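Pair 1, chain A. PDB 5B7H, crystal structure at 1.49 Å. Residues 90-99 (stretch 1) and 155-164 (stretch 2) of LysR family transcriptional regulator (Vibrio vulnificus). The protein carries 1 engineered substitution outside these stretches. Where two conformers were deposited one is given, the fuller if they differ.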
# COMPACT_ATOMS: atom_id res chain seq x y z
N PHE A 90 10.71 -7.63 13.84
CA PHE A 90 10.90 -8.10 12.47
C PHE A 90 10.79 -9.62 12.44
O PHE A 90 11.22 -10.32 13.37
CB PHE A 90 12.30 -7.73 11.96
CG PHE A 90 12.45 -6.29 11.60
CD1 PHE A 90 13.37 -5.49 12.22
CD2 PHE A 90 11.66 -5.73 10.62
CE1 PHE A 90 13.50 -4.14 11.87
CE2 PHE A 90 11.81 -4.37 10.28
CZ PHE A 90 12.74 -3.60 10.91
N LYS A 91 10.22 -10.12 11.36
CA LYS A 91 10.28 -11.54 11.06
C LYS A 91 10.82 -11.70 9.65
O LYS A 91 10.94 -10.74 8.89
CB LYS A 91 8.88 -12.14 11.09
CG LYS A 91 8.21 -12.08 12.49
CD LYS A 91 8.92 -13.03 13.41
CE LYS A 91 8.00 -13.37 14.58
NZ LYS A 91 7.90 -12.21 15.45
N MET A 92 11.20 -12.92 9.31
CA MET A 92 11.47 -13.24 7.92
C MET A 92 10.31 -14.08 7.38
O MET A 92 9.58 -14.74 8.12
CB MET A 92 12.81 -13.98 7.78
CG MET A 92 13.96 -13.14 8.30
SD MET A 92 15.58 -13.83 7.93
CE MET A 92 15.58 -13.59 6.13
N VAL A 93 10.15 -14.07 6.06
CA VAL A 93 9.11 -14.87 5.45
C VAL A 93 9.70 -15.62 4.26
O VAL A 93 10.59 -15.12 3.58
CB VAL A 93 7.86 -14.06 4.98
CG1 VAL A 93 7.00 -13.59 6.12
CG2 VAL A 93 8.31 -12.87 4.09
N ILE A 94 9.19 -16.81 4.02
CA ILE A 94 9.51 -17.60 2.83
C ILE A 94 8.23 -18.29 2.36
O ILE A 94 7.27 -18.46 3.11
CB ILE A 94 10.59 -18.67 3.10
CG1 ILE A 94 10.09 -19.73 4.09
CG2 ILE A 94 11.85 -18.03 3.60
CD1 ILE A 94 11.15 -20.84 4.42
N SER A 95 8.21 -18.66 1.10
CA SER A 95 7.05 -19.44 0.66
C SER A 95 7.08 -20.85 1.25
O SER A 95 8.14 -21.45 1.46
CB SER A 95 6.99 -19.50 -0.85
OG SER A 95 8.05 -20.29 -1.33
N ARG A 96 5.87 -21.38 1.53
CA ARG A 96 5.75 -22.77 1.96
C ARG A 96 6.48 -23.71 1.00
O ARG A 96 7.10 -24.69 1.44
CB ARG A 96 4.26 -23.10 1.95
CG ARG A 96 3.90 -24.50 2.34
CD ARG A 96 4.33 -24.77 3.77
NE ARG A 96 3.40 -24.31 4.81
CZ ARG A 96 3.46 -24.78 6.06
NH1 ARG A 96 4.41 -25.67 6.38
NH2 ARG A 96 2.59 -24.38 6.99
N HIS A 97 6.43 -23.40 -0.32
CA HIS A 97 7.01 -24.29 -1.34
C HIS A 97 8.52 -24.27 -1.33
O HIS A 97 9.15 -25.15 -1.92
CB HIS A 97 6.49 -23.92 -2.73
CG HIS A 97 5.00 -24.03 -2.85
ND1 HIS A 97 4.22 -23.06 -3.46
CD2 HIS A 97 4.14 -24.98 -2.41
CE1 HIS A 97 2.95 -23.42 -3.40
NE2 HIS A 97 2.87 -24.58 -2.77
N GLN A 98 9.10 -23.28 -0.66
CA GLN A 98 10.54 -23.05 -0.60
C GLN A 98 11.08 -23.36 0.77
O GLN A 98 12.28 -23.19 1.00
CB GLN A 98 10.86 -21.56 -0.92
CG GLN A 98 11.00 -21.26 -2.41
CD GLN A 98 12.33 -21.77 -2.92
OE1 GLN A 98 13.25 -21.98 -2.13
NE2 GLN A 98 12.44 -22.01 -4.23
N ALA A 99 10.21 -23.80 1.69
CA ALA A 99 10.59 -24.04 3.07
C ALA A 99 11.60 -25.18 3.21
O ALA A 99 12.26 -25.28 4.25
CB ALA A 99 9.35 -24.29 3.93
N MET A 155 6.66 -11.23 -4.40
CA MET A 155 7.82 -11.92 -4.99
C MET A 155 8.29 -13.07 -4.11
O MET A 155 8.64 -14.15 -4.63
CB MET A 155 8.99 -10.97 -5.25
CG MET A 155 8.69 -10.01 -6.39
SD MET A 155 10.09 -9.00 -6.88
CE MET A 155 10.17 -7.82 -5.52
N VAL A 156 8.26 -12.89 -2.79
CA VAL A 156 8.59 -14.01 -1.90
C VAL A 156 7.56 -15.11 -2.07
O VAL A 156 7.91 -16.30 -2.12
CB VAL A 156 8.69 -13.49 -0.45
CG1 VAL A 156 8.83 -14.69 0.54
CG2 VAL A 156 9.91 -12.56 -0.30
N ALA A 157 6.27 -14.74 -2.15
CA ALA A 157 5.21 -15.74 -2.37
C ALA A 157 5.37 -16.49 -3.68
O ALA A 157 4.92 -17.63 -3.82
CB ALA A 157 3.83 -15.12 -2.26
N ASN A 158 5.96 -15.84 -4.70
CA ASN A 158 6.26 -16.53 -5.95
C ASN A 158 7.45 -17.49 -5.84
O ASN A 158 7.80 -18.13 -6.85
CB ASN A 158 6.55 -15.41 -6.99
CG ASN A 158 6.61 -15.91 -8.45
OD1 ASN A 158 5.77 -16.73 -8.96
ND2 ASN A 158 7.50 -15.33 -9.15
N GLY A 159 8.13 -17.51 -4.70
CA GLY A 159 9.22 -18.44 -4.45
C GLY A 159 10.60 -17.90 -4.76
O GLY A 159 11.57 -18.69 -4.82
N LEU A 160 10.74 -16.58 -4.89
CA LEU A 160 12.00 -16.03 -5.40
C LEU A 160 13.07 -15.90 -4.31
O LEU A 160 14.26 -15.81 -4.62
CB LEU A 160 11.76 -14.71 -6.13
CG LEU A 160 10.68 -14.76 -7.22
CD1 LEU A 160 10.66 -13.41 -7.99
CD2 LEU A 160 10.95 -15.98 -8.15
N GLY A 161 12.67 -15.94 -3.05
CA GLY A 161 13.66 -15.81 -1.99
C GLY A 161 12.98 -15.43 -0.70
O GLY A 161 11.89 -15.93 -0.38
N THR A 162 13.62 -14.59 0.09
CA THR A 162 13.12 -14.29 1.43
C THR A 162 13.22 -12.79 1.66
O THR A 162 13.86 -12.06 0.89
CB THR A 162 13.92 -15.07 2.49
OG1 THR A 162 13.34 -14.86 3.78
CG2 THR A 162 15.42 -14.63 2.56
N THR A 163 12.57 -12.30 2.71
CA THR A 163 12.74 -10.90 3.07
C THR A 163 12.33 -10.73 4.53
O THR A 163 11.87 -11.67 5.17
CB THR A 163 11.88 -10.00 2.17
OG1 THR A 163 12.36 -8.63 2.29
CG2 THR A 163 10.37 -10.08 2.54
N PHE A 164 12.52 -9.51 5.03
CA PHE A 164 12.14 -9.08 6.38
C PHE A 164 10.83 -8.33 6.32
O PHE A 164 10.65 -7.45 5.47
CB PHE A 164 13.20 -8.15 6.98
CG PHE A 164 14.62 -8.70 6.91
CD1 PHE A 164 15.50 -8.30 5.92
CD2 PHE A 164 15.08 -9.61 7.86
CE1 PHE A 164 16.79 -8.77 5.90
CE2 PHE A 164 16.38 -10.11 7.83
CZ PHE A 164 17.23 -9.70 6.83
O HOH W 1 10.01 -17.80 -1.08
O HOH W 2 6.08 -20.53 -4.23

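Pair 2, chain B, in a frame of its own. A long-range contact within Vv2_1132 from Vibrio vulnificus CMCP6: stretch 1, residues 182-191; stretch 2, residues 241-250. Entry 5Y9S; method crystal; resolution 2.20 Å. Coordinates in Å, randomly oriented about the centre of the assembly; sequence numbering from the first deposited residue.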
# COMPACT_ATOMS: atom_id res chain seq x y z
N VAL B 182 1.52 -46.04 -8.44
CA VAL B 182 1.87 -45.51 -7.14
C VAL B 182 1.83 -46.67 -6.16
O VAL B 182 0.77 -47.27 -5.95
CB VAL B 182 0.91 -44.38 -6.72
CG1 VAL B 182 1.12 -44.05 -5.26
CG2 VAL B 182 1.11 -43.15 -7.62
N VAL B 183 2.97 -47.01 -5.57
CA VAL B 183 3.07 -48.27 -4.82
C VAL B 183 3.37 -48.02 -3.35
O VAL B 183 4.02 -47.03 -3.01
CB VAL B 183 4.12 -49.19 -5.43
CG1 VAL B 183 3.76 -49.46 -6.90
CG2 VAL B 183 5.52 -48.59 -5.27
N PRO B 184 2.90 -48.88 -2.45
CA PRO B 184 3.27 -48.74 -1.04
C PRO B 184 4.66 -49.32 -0.81
O PRO B 184 4.95 -50.45 -1.23
CB PRO B 184 2.20 -49.55 -0.31
CG PRO B 184 1.82 -50.63 -1.31
CD PRO B 184 1.97 -50.00 -2.68
N VAL B 185 5.53 -48.55 -0.16
CA VAL B 185 6.90 -48.97 0.13
C VAL B 185 7.17 -48.87 1.62
O VAL B 185 6.51 -48.12 2.35
CB VAL B 185 7.95 -48.14 -0.63
CG1 VAL B 185 7.87 -48.42 -2.14
CG2 VAL B 185 7.80 -46.66 -0.28
N VAL B 186 8.18 -49.63 2.06
CA VAL B 186 8.52 -49.74 3.47
C VAL B 186 9.99 -50.13 3.58
O VAL B 186 10.54 -50.79 2.69
CB VAL B 186 7.60 -50.76 4.19
CG1 VAL B 186 7.87 -52.15 3.72
CG2 VAL B 186 7.75 -50.66 5.69
N ALA B 187 10.62 -49.73 4.68
CA ALA B 187 11.99 -50.16 4.92
C ALA B 187 12.01 -51.67 5.17
O ALA B 187 11.06 -52.21 5.74
CB ALA B 187 12.60 -49.40 6.11
N PRO B 188 13.05 -52.37 4.73
CA PRO B 188 13.04 -53.84 4.86
C PRO B 188 12.87 -54.33 6.28
O PRO B 188 12.21 -55.35 6.50
CB PRO B 188 14.41 -54.24 4.28
CG PRO B 188 14.71 -53.15 3.30
CD PRO B 188 14.20 -51.89 3.93
N ARG B 189 13.43 -53.63 7.26
CA ARG B 189 13.35 -54.14 8.63
C ARG B 189 11.91 -54.21 9.12
O ARG B 189 11.54 -55.15 9.84
CB ARG B 189 14.23 -53.29 9.54
CG ARG B 189 13.51 -52.26 10.34
CD ARG B 189 14.35 -51.03 10.54
NE ARG B 189 13.68 -50.13 11.47
CZ ARG B 189 13.93 -48.84 11.57
NH1 ARG B 189 13.26 -48.09 12.44
NH2 ARG B 189 14.87 -48.29 10.80
N LEU B 190 11.06 -53.28 8.68
CA LEU B 190 9.67 -53.17 9.08
C LEU B 190 8.74 -54.12 8.35
O LEU B 190 7.54 -54.16 8.69
CB LEU B 190 9.17 -51.76 8.84
CG LEU B 190 9.02 -50.87 10.06
CD1 LEU B 190 8.36 -49.58 9.63
CD2 LEU B 190 8.17 -51.59 11.07
N LEU B 191 9.23 -54.88 7.36
CA LEU B 191 8.32 -55.60 6.47
C LEU B 191 7.52 -56.68 7.21
O LEU B 191 6.34 -56.91 6.89
CB LEU B 191 9.12 -56.22 5.31
CG LEU B 191 8.26 -56.87 4.22
CD1 LEU B 191 7.69 -55.80 3.33
CD2 LEU B 191 9.04 -57.91 3.41
N MET B 241 11.76 -40.52 4.77
CA MET B 241 11.09 -41.03 5.95
C MET B 241 10.91 -42.54 5.88
O MET B 241 11.10 -43.25 6.87
CB MET B 241 9.72 -40.36 6.10
CG MET B 241 9.74 -38.93 6.65
SD MET B 241 10.88 -38.72 8.04
CE MET B 241 9.74 -38.94 9.37
N ALA B 242 10.51 -43.05 4.71
CA ALA B 242 10.26 -44.48 4.62
C ALA B 242 11.55 -45.27 4.77
O ALA B 242 11.57 -46.33 5.42
CB ALA B 242 9.55 -44.80 3.31
N ILE B 243 12.65 -44.76 4.20
CA ILE B 243 13.92 -45.48 4.31
C ILE B 243 14.29 -45.66 5.77
O ILE B 243 14.77 -46.73 6.17
CB ILE B 243 15.03 -44.72 3.56
CG1 ILE B 243 14.83 -44.77 2.05
CG2 ILE B 243 16.41 -45.26 3.94
CD1 ILE B 243 15.94 -44.03 1.30
N GLY B 244 14.06 -44.63 6.58
CA GLY B 244 14.32 -44.67 8.00
C GLY B 244 13.30 -45.44 8.80
O GLY B 244 13.36 -45.40 10.03
N GLY B 245 12.38 -46.14 8.16
CA GLY B 245 11.46 -46.99 8.88
C GLY B 245 10.35 -46.28 9.63
O GLY B 245 9.76 -46.87 10.53
N ALA B 246 10.05 -45.02 9.29
CA ALA B 246 9.01 -44.30 10.00
C ALA B 246 7.60 -44.76 9.64
O ALA B 246 6.64 -44.32 10.27
CB ALA B 246 9.16 -42.81 9.72
N GLY B 247 7.45 -45.66 8.68
CA GLY B 247 6.14 -46.13 8.30
C GLY B 247 6.09 -46.41 6.81
O GLY B 247 7.11 -46.41 6.12
N VAL B 248 4.87 -46.65 6.33
CA VAL B 248 4.62 -47.01 4.95
C VAL B 248 4.16 -45.77 4.19
O VAL B 248 3.36 -44.97 4.69
CB VAL B 248 3.59 -48.16 4.88
CG1 VAL B 248 2.32 -47.77 5.59
CG2 VAL B 248 3.29 -48.56 3.44
N ALA B 249 4.70 -45.59 2.99
CA ALA B 249 4.35 -44.51 2.08
C ALA B 249 3.90 -45.08 0.74
O ALA B 249 4.45 -46.09 0.27
CB ALA B 249 5.54 -43.56 1.87
N TRP B 250 2.89 -44.45 0.14
CA TRP B 250 2.51 -44.71 -1.25
C TRP B 250 3.21 -43.67 -2.12
O TRP B 250 2.99 -42.46 -1.94
CB TRP B 250 0.99 -44.67 -1.44
CG TRP B 250 0.29 -46.03 -1.26
CD1 TRP B 250 -0.19 -46.86 -2.24
CD2 TRP B 250 0.02 -46.69 -0.01
NE1 TRP B 250 -0.72 -48.00 -1.67
CE2 TRP B 250 -0.61 -47.91 -0.31
CE3 TRP B 250 0.26 -46.37 1.33
CZ2 TRP B 250 -1.01 -48.81 0.68
CZ3 TRP B 250 -0.15 -47.26 2.32
CH2 TRP B 250 -0.76 -48.46 1.99
O HOH W 3 9.56 -47.60 6.52

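Pair 1 and pair 2 share one backbone arrangement: a strand that runs into a short turn lies antiparallel to the strand that follows a helix end and a glycine-containing loop. Fourteen central residues superpose with an RMSD of 0.5 Å, and the buried areas are similar, 578 Å² in pair 1 and 610 Å² in pair 2. Two beta bridges set the register, Met92(A) with Phe164(A) and Val93(A) with Thr163(A), matched by Pro184(B) with Trp250(B) and Val185(B) with Ala249(B).

At the hydrogen-bonded bridge, Val93(A) N donates to Thr163(A) O at 3.1 Å, and Val185(B) N donates to Ala249(B) O at 2.7 Å. The return bond differs. In pair 2, Ala249(B) N donates to Val185(B) O at 3.2 Å; in pair 1, the hydroxyl Thr162(A) OG1 donates to Val93(A) O at 2.8 Å. The matching Val248(B) has no hydroxyl to offer; its CG2, which takes the place of OG1, lies 4.0 Å from Pro184(B) CB, much as Thr162(A) OG1 lies 3.5 Å from Met92(A) CE.

On the face carrying the non-hydrogen-bonded bridge, an aromatic residue packs against an aliphatic one in both pairs. Met92(A) CG lies 3.7 Å from Phe164(A) CD2, with Met92(A) SD oblique to the ring, 4.8 Å from its centroid. The compact Pro184(B) sits over the face of the indole: its CB is 3.5 Å from the centroid of the six-membered ring of Trp250(B), a CH-pi contact. On the other face, Val93(A) CG2 meets Val156(A) CG1 at 4.0 Å, whereas the smaller Ala242(B) leaves its CB 4.4 Å from Val185(B) CG2.

A water closes each junction in the same way, through three matching positions. Water 1 accepts from Ser95(A) N (3.0 Å) and donates to Val156(A) O (2.8 Å) and Gly161(A) O (2.7 Å); water 3 accepts from Ala187(B) N (3.0 Å) and donates to Ala242(B) O (2.6 Å) and Gly247(B) O (2.8 Å). It thus ties the strand end to the helix end and to the loop.

Gly159(A) and Gly245(B) coincide, both with positive phi, which favours glycine. Gly159(A) CA lies 3.8 Å from Ser95(A) OG; Gly245(B) CA lies 3.8 Å from Ala187(B) CB and under one face of the Arg189(B) guanidinium, where a CB would clash with CZ. Arg189(B) NH2 also makes a weak hydrogen bond to Gly244(B) O at 3.4 Å. At the matching position, His97(A) ND1 instead reaches water 2 at 3.2 Å, and that water donates to Ala157(A) O at 3.2 Å.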